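PDB 6WL5: EcmrR transcriptional regulator from Escherichia coli, which probably senses multidrug-type compounds such as cetyl-trimethyl-ammonium through its GyrI-like domain and activates transcription as a MerR family regulator. Local coordinates for residues 117-120 with 121-125; 23-26 with 27-30; 37-40 with 41-44. All coordinates share one frame; numbering follows the deposited sequence. Where two conformers were deposited one is given.

Interaction 1: 117-120 with 121-125; sequences MQWV and EDNGY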
loop_
_atom_site.group_PDB
_atom_site.type_symbol
_atom_site.label_atom_id
_atom_site.label_comp_id
_atom_site.label_asym_id
_atom_site.label_seq_id
_atom_site.Cartn_x
_atom_site.Cartn_y
_atom_site.Cartn_z
ATOM N N MET A 117 -14.493 -5.365 1.128
ATOM C CA MET A 117 -14.901 -6.759 0.904
ATOM C C MET A 117 -16.408 -6.834 0.661
ATOM O O MET A 117 -16.862 -7.522 -0.262
ATOM C CB MET A 117 -14.498 -7.673 2.093
ATOM C CG MET A 117 -12.991 -8.110 2.149
ATOM S SD MET A 117 -12.381 -9.266 3.459
ATOM C CE MET A 117 -12.077 -8.143 4.831
ATOM N N GLN A 118 -17.196 -6.100 1.459
ATOM C CA GLN A 118 -18.651 -6.094 1.306
ATOM C C GLN A 118 -19.071 -5.413 0.007
ATOM O O GLN A 118 -19.971 -5.907 -0.698
ATOM C CB GLN A 118 -19.304 -5.412 2.499
ATOM C CG GLN A 118 -20.801 -5.465 2.563
ATOM C CD GLN A 118 -21.326 -6.858 2.875
ATOM O OE1 GLN A 118 -20.948 -7.465 3.886
ATOM N NE2 GLN A 118 -22.176 -7.385 2.001
ATOM N N TRP A 119 -18.413 -4.308 -0.335
ATOM C CA TRP A 119 -18.743 -3.600 -1.563
ATOM C C TRP A 119 -18.542 -4.500 -2.767
ATOM O O TRP A 119 -19.362 -4.522 -3.688
ATOM C CB TRP A 119 -17.862 -2.352 -1.676
ATOM C CG TRP A 119 -18.275 -1.461 -2.840
ATOM C CD1 TRP A 119 -19.074 -0.363 -2.773
ATOM C CD2 TRP A 119 -17.901 -1.603 -4.216
ATOM N NE1 TRP A 119 -19.239 0.185 -4.024
ATOM C CE2 TRP A 119 -18.529 -0.559 -4.928
ATOM C CE3 TRP A 119 -17.124 -2.538 -4.925
ATOM C CZ2 TRP A 119 -18.400 -0.410 -6.307
ATOM C CZ3 TRP A 119 -16.966 -2.376 -6.276
ATOM C CH2 TRP A 119 -17.620 -1.323 -6.963
ATOM N N VAL A 120 -17.429 -5.216 -2.799
ATOM C CA VAL A 120 -17.141 -6.094 -3.925
ATOM C C VAL A 120 -18.247 -7.125 -4.096
ATOM O O VAL A 120 -18.760 -7.343 -5.215
ATOM C CB VAL A 120 -15.752 -6.717 -3.732
ATOM C CG1 VAL A 120 -15.544 -7.827 -4.660
ATOM C CG2 VAL A 120 -14.656 -5.659 -3.947
ATOM N N GLU A 121 -18.673 -7.746 -2.990
ATOM C CA GLU A 121 -19.770 -8.722 -3.071
ATOM C C GLU A 121 -21.071 -8.070 -3.539
ATOM O O GLU A 121 -21.791 -8.623 -4.390
ATOM C CB GLU A 121 -19.988 -9.355 -1.704
ATOM C CG GLU A 121 -18.838 -10.192 -1.209
ATOM C CD GLU A 121 -18.581 -11.375 -2.115
ATOM O OE1 GLU A 121 -19.585 -11.991 -2.562
ATOM O OE2 GLU A 121 -17.381 -11.660 -2.375
ATOM N N ASP A 122 -21.404 -6.911 -2.971
ATOM C CA ASP A 122 -22.697 -6.281 -3.214
ATOM C C ASP A 122 -22.824 -5.772 -4.643
ATOM O O ASP A 122 -23.937 -5.641 -5.154
ATOM C CB ASP A 122 -22.863 -5.064 -2.287
ATOM C CG ASP A 122 -23.116 -5.438 -0.837
ATOM O OD1 ASP A 122 -23.420 -6.607 -0.554
ATOM O OD2 ASP A 122 -23.009 -4.538 0.035
ATOM N N ASN A 123 -21.710 -5.410 -5.288
ATOM C CA ASN A 123 -21.758 -4.748 -6.579
ATOM C C ASN A 123 -21.303 -5.631 -7.726
ATOM O O ASN A 123 -21.166 -5.140 -8.845
ATOM C CB ASN A 123 -20.954 -3.455 -6.504
ATOM C CG ASN A 123 -21.651 -2.418 -5.690
ATOM O OD1 ASN A 123 -22.525 -1.709 -6.185
ATOM N ND2 ASN A 123 -21.289 -2.322 -4.421
ATOM N N GLY A 124 -21.107 -6.919 -7.492
ATOM C CA GLY A 124 -20.856 -7.830 -8.595
ATOM C C GLY A 124 -19.443 -7.747 -9.124
ATOM O O GLY A 124 -19.232 -7.811 -10.360
ATOM N N TYR A 125 -18.470 -7.585 -8.231
ATOM C CA TYR A 125 -17.064 -7.614 -8.597
ATOM C C TYR A 125 -16.379 -8.818 -7.965
ATOM O O TYR A 125 -16.942 -9.524 -7.133
ATOM C CB TYR A 125 -16.360 -6.310 -8.208
ATOM C CG TYR A 125 -16.663 -5.170 -9.167
ATOM C CD1 TYR A 125 -17.880 -4.485 -9.111
ATOM C CD2 TYR A 125 -15.755 -4.806 -10.156
ATOM C CE1 TYR A 125 -18.148 -3.437 -9.976
ATOM C CE2 TYR A 125 -16.020 -3.759 -11.033
ATOM C CZ TYR A 125 -17.212 -3.077 -10.939
ATOM O OH TYR A 125 -17.475 -2.039 -11.820
#

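Interaction 2: 23-26 with 27-30; sequences VPDF and SSYI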
loop_
_atom_site.group_PDB
_atom_site.type_symbol
_atom_site.label_atom_id
_atom_site.label_comp_id
_atom_site.label_asym_id
_atom_site.label_seq_id
_atom_site.Cartn_x
_atom_site.Cartn_y
_atom_site.Cartn_z
ATOM N N VAL A 23 5.480 -10.690 8.616
ATOM C CA VAL A 23 5.510 -9.855 9.814
ATOM C C VAL A 23 4.586 -10.357 10.922
ATOM O O VAL A 23 3.473 -10.837 10.648
ATOM C CB VAL A 23 5.220 -8.376 9.483
ATOM C CG1 VAL A 23 6.276 -7.833 8.549
ATOM C CG2 VAL A 23 3.804 -8.208 8.920
ATOM N N PRO A 24 5.008 -10.261 12.193
ATOM C CA PRO A 24 4.142 -10.752 13.268
ATOM C C PRO A 24 2.834 -10.002 13.381
ATOM O O PRO A 24 1.810 -10.592 13.749
ATOM C CB PRO A 24 4.993 -10.580 14.536
ATOM C CG PRO A 24 6.361 -10.370 14.096
ATOM C CD PRO A 24 6.377 -9.985 12.668
ATOM N N ASP A 25 2.875 -8.699 13.148
ATOM C CA ASP A 25 1.734 -7.803 13.275
ATOM C C ASP A 25 2.106 -6.482 12.602
ATOM O O ASP A 25 3.239 -6.268 12.156
ATOM C CB ASP A 25 1.310 -7.629 14.735
ATOM C CG ASP A 25 2.456 -7.221 15.634
ATOM O OD1 ASP A 25 3.302 -6.366 15.280
ATOM O OD2 ASP A 25 2.537 -7.815 16.732
ATOM N N PHE A 26 1.134 -5.595 12.531
ATOM C CA PHE A 26 1.322 -4.327 11.820
ATOM C C PHE A 26 2.356 -3.422 12.500
ATOM O O PHE A 26 3.179 -2.801 11.819
ATOM C CB PHE A 26 -0.021 -3.623 11.774
ATOM C CG PHE A 26 -0.030 -2.341 10.984
ATOM C CD1 PHE A 26 -0.211 -2.340 9.614
ATOM C CD2 PHE A 26 0.127 -1.102 11.618
ATOM C CE1 PHE A 26 -0.222 -1.139 8.902
ATOM C CE2 PHE A 26 0.077 0.075 10.912
ATOM C CZ PHE A 26 -0.093 0.058 9.567
ATOM N N SER A 27 2.333 -3.326 13.836
ATOM C CA SER A 27 3.306 -2.477 14.519
ATOM C C SER A 27 4.725 -2.947 14.239
ATOM O O SER A 27 5.638 -2.109 14.062
ATOM C CB SER A 27 3.046 -2.449 16.025
ATOM O OG SER A 27 1.831 -1.821 16.387
ATOM N N SER A 28 4.941 -4.278 14.232
ATOM C CA SER A 28 6.276 -4.806 13.980
ATOM C C SER A 28 6.718 -4.476 12.566
ATOM O O SER A 28 7.877 -4.109 12.327
ATOM C CB SER A 28 6.328 -6.307 14.248
ATOM O OG SER A 28 6.005 -6.602 15.599
ATOM N N TYR A 29 5.789 -4.568 11.628
ATOM C CA TYR A 29 6.064 -4.291 10.229
ATOM C C TYR A 29 6.476 -2.849 10.029
ATOM O O TYR A 29 7.481 -2.557 9.377
ATOM C CB TYR A 29 4.779 -4.544 9.443
ATOM C CG TYR A 29 4.772 -4.039 8.008
ATOM C CD1 TYR A 29 5.885 -4.171 7.195
ATOM C CD2 TYR A 29 3.662 -3.402 7.502
ATOM C CE1 TYR A 29 5.904 -3.694 5.907
ATOM C CE2 TYR A 29 3.645 -2.923 6.196
ATOM C CZ TYR A 29 4.785 -3.068 5.403
ATOM O OH TYR A 29 4.818 -2.576 4.116
ATOM N N ILE A 30 5.711 -1.910 10.576
ATOM C CA ILE A 30 6.017 -0.536 10.221
ATOM C C ILE A 30 7.371 -0.070 10.773
ATOM O O ILE A 30 7.997 0.806 10.173
ATOM C CB ILE A 30 4.873 0.449 10.513
ATOM C CG1 ILE A 30 4.673 0.561 12.018
ATOM C CG2 ILE A 30 3.581 0.027 9.769
ATOM C CD1 ILE A 30 3.488 1.431 12.374
HETATM O O HOH W 1 4.667 -7.162 18.263
#

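Interaction 3: 37-40 with 41-44; sequences GQEV and MKAN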
loop_
_atom_site.group_PDB
_atom_site.type_symbol
_atom_site.label_atom_id
_atom_site.label_comp_id
_atom_site.label_asym_id
_atom_site.label_seq_id
_atom_site.Cartn_x
_atom_site.Cartn_y
_atom_site.Cartn_z
ATOM N N GLY A 37 14.001 3.014 2.872
ATOM C CA GLY A 37 14.310 4.205 2.110
ATOM C C GLY A 37 15.727 4.675 2.338
ATOM O O GLY A 37 16.420 5.067 1.401
ATOM N N GLN A 38 16.167 4.641 3.593
ATOM C CA GLN A 38 17.519 5.066 3.912
ATOM C C GLN A 38 18.525 4.238 3.128
ATOM O O GLN A 38 19.482 4.774 2.545
ATOM C CB GLN A 38 17.749 4.870 5.406
ATOM C CG GLN A 38 16.976 5.803 6.350
ATOM C CD GLN A 38 17.099 7.275 5.966
ATOM O OE1 GLN A 38 16.094 7.936 5.663
ATOM N NE2 GLN A 38 18.320 7.794 5.981
ATOM N N GLU A 39 18.342 2.919 3.099
ATOM C CA GLU A 39 19.382 2.087 2.502
ATOM C C GLU A 39 19.344 2.150 0.982
ATOM O O GLU A 39 20.399 2.214 0.337
ATOM C CB GLU A 39 19.283 0.644 3.002
ATOM C CG GLU A 39 19.754 0.446 4.462
ATOM C CD GLU A 39 21.134 1.034 4.765
ATOM O OE1 GLU A 39 22.139 0.546 4.209
ATOM O OE2 GLU A 39 21.223 1.985 5.571
ATOM N N VAL A 40 18.150 2.154 0.388
ATOM C CA VAL A 40 18.082 2.218 -1.065
ATOM C C VAL A 40 18.600 3.553 -1.575
ATOM O O VAL A 40 19.269 3.606 -2.611
ATOM C CB VAL A 40 16.655 1.928 -1.560
ATOM C CG1 VAL A 40 15.795 3.121 -1.397
ATOM C CG2 VAL A 40 16.669 1.510 -3.039
ATOM N N MET A 41 18.311 4.649 -0.860
ATOM C CA MET A 41 18.760 5.974 -1.288
ATOM C C MET A 41 20.276 6.087 -1.211
ATOM O O MET A 41 20.915 6.595 -2.143
ATOM C CB MET A 41 18.095 7.057 -0.422
ATOM C CG MET A 41 16.629 7.359 -0.815
ATOM S SD MET A 41 16.567 7.863 -2.522
ATOM C CE MET A 41 14.815 7.742 -2.957
ATOM N N LYS A 42 20.871 5.599 -0.119
ATOM C CA LYS A 42 22.328 5.621 -0.001
ATOM C C LYS A 42 22.989 4.918 -1.179
ATOM O O LYS A 42 24.045 5.352 -1.660
ATOM C CB LYS A 42 22.758 4.922 1.286
ATOM C CG LYS A 42 22.525 5.689 2.558
ATOM C CD LYS A 42 23.276 5.009 3.701
ATOM C CE LYS A 42 22.637 5.302 5.056
ATOM N NZ LYS A 42 21.713 4.204 5.439
ATOM N N ALA A 43 22.404 3.805 -1.631
ATOM C CA ALA A 43 23.010 2.984 -2.675
ATOM C C ALA A 43 22.736 3.489 -4.085
ATOM O O ALA A 43 23.376 3.015 -5.031
ATOM C CB ALA A 43 22.512 1.539 -2.577
ATOM N N ASN A 44 21.806 4.419 -4.263
ATOM C CA ASN A 44 21.422 4.908 -5.585
ATOM C C ASN A 44 21.296 6.417 -5.513
ATOM O O ASN A 44 20.188 6.961 -5.501
ATOM C CB ASN A 44 20.093 4.291 -6.037
ATOM C CG ASN A 44 20.216 2.816 -6.345
ATOM O OD1 ASN A 44 20.697 2.423 -7.396
ATOM N ND2 ASN A 44 19.778 1.987 -5.403
#

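Interaction 1: 117-120 with 121-125
Asp122 OD1 takes a hydrogen bond from Gln118 NE2 at 2.9 Å, one turn back on helix 109-123. OD1 lies in the amide plane of Gln118, while NE2 stands 34° out of the carboxylate plane, on its syn side. With CG anti to the backbone N and a bend at chi2, Gln118 reaches forward along the helix.

Trp119 O is gripped twice by Asn123. Asn123 N donates to Trp119 O at 3.0 Å. Asn123 ND2 donates to the same Trp119 O, and straighter, at 163°. Val120 O accepts from Tyr125 N at 3.0 Å.

The ND2 bond holds the Asn123 amide over the indole, the planes 25° apart and stacked. Asn123 CB lies over the six-membered ring of Trp119, a CH-pi contact 3.9 Å from its centroid. Trp119 CZ3 reaches Tyr125 CD1 at 3.6 Å, the rings oblique. An alanine in place of Trp119 is likely to leave the Asn123 amide and this side of the Tyr125 ring without their aromatic partner.

Val120 packs CG1 on Tyr125 CB, and against Val98 and Val156 of the sheet. Met117 and Glu121 line a cetyl-trimethyl-ammonium pocket. Gly124, with positive phi, completes a Schellman motif that ends the helix and leads into strand 125-127.

Interaction 2: 23-26 with 27-30
Ser28 meets Asp25 OD1 with two donors at once. Ser28 OG donates to Asp25 OD1 at 2.7 Å. Ser28 N donates to the same Asp25 OD1 at 2.9 Å. The two approach differently. The backbone N comes nearly along the C-O axis, while OG comes from the syn side, 34° out of the carboxylate plane. Asp25 CG sits between its own backbone N and carbonyl carbon (chi1 53°), which brings OD1 back over the first turn of the helix. A water donates to Asp25 OD2 and also to Ser28 OG, so it bridges the pair and occupies the second carboxylate oxygen. The negative carboxylate at this helix start is likely to be favoured by the helix dipole.

The backbone follows the same turn. Tyr29 N bonds to Asp25 O, and Ile30 N bonds to Phe26 O at 3.0 Å.

Apolar contacts come next. Ile30 CG2 lies over one face of the Phe26 ring, offset toward the rim, in a CH-pi contact with the methyl 3.9 Å from the centroid. Phe26 has CG anti to its backbone N (chi1 -176°), which lays the ring alongside the next turn, within reach of that methyl. Before the cap, Val23 CG1 rests on Tyr29 CB at 3.7 Å, and Pro24 CD on Ser28 CB.

Outer partners fix these groups. Val23 and Tyr29 both pack on Val71 of strand 69-77, and Tyr29 OH is hydrogen-bonded to Thr57. The Phe26 ring meets Tyr106 and touches a bound cetyl-trimethyl-ammonium, and Ile30 belongs to a pocket for this ligand. The whole is an Asp N-cap that starts helix 26-31 directly after strand 7-23, beside bound ligand.

Interaction 3: 37-40 with 41-44
Gly37 O accepts from Met41 N at 3.0 Å, the first of a run of i to i+4 bonds in the last turns of alpha-helix 34-43. Lys42 N bonds to Gln38 O in the same way, and Ala43 N to Glu39 O at 3.2 Å. Ala43 N also makes a weak bond to Val40 O. Asn44 has left the helix, and its N bonds back to Met41 O, a tighter i to i+3 closure.

The charged contact is on the exposed side. In the conformer given, one of two modelled for Glu39, Glu39 OE2 and Lys42 NZ are paired as a salt bridge. The 2.3 Å between Glu39 OE2 and Lys42 NZ is too short to be reliable, so the detailed geometry is doubtful. The two chains cross obliquely. Glu39 bends at chi2, while Lys42 runs extended as far as a bend at chi4. On the way, Lys42 CG passes Gln38 O at 3.2 Å.

Packing involves Val40, Met41 and Asn44. Val40 is buried, and its side chain packs on Ile87 and on Phe89 of strand 88-103, which seats this helix against the sheet. Val40 CG2 comes to 3.9 Å from Asn44 ND2, and Asn44 also touches Phe89. Met41 carries its CB and CG past the carbonyl of Gly37, with Met41 CG 3.2 Å from Gly37 O, and then leads on to Leu47.

The side-chain amide of Asn44 ties off the helix end. Lys82 N is hydrogen-bonded to Asn44 OD1, so one end of the amide is held by another part of the chain. The other end turns back to the helix: Asn44 ND2 donates to Val40 O at 3.3 Å, with an N-H...O angle of 158° and the acceptor 12° out of the amide plane.

Along the chain the order is interaction 2, interaction 3, interaction 1. Interaction 2 starts helix 26-31, and interaction 3 closes helix 34-43, the next helix. Their centres are about 22 Å apart, their nearest atoms about 10 Å. Interaction 1 ends helix 109-123. It lies about 28 Å from interaction 2 and about 40 Å from interaction 3, centre to centre, and on the opposite side of the chain's centre from the latter. None of the three touch. All belong to one GyrI-like domain built round an antiparallel sheet. Interaction 1 holds Met117 and Glu121 of one cetyl-trimethyl-ammonium pocket, interaction 2 Ile30 of another, consistent with a drug-sensing domain that holds ligand at several places.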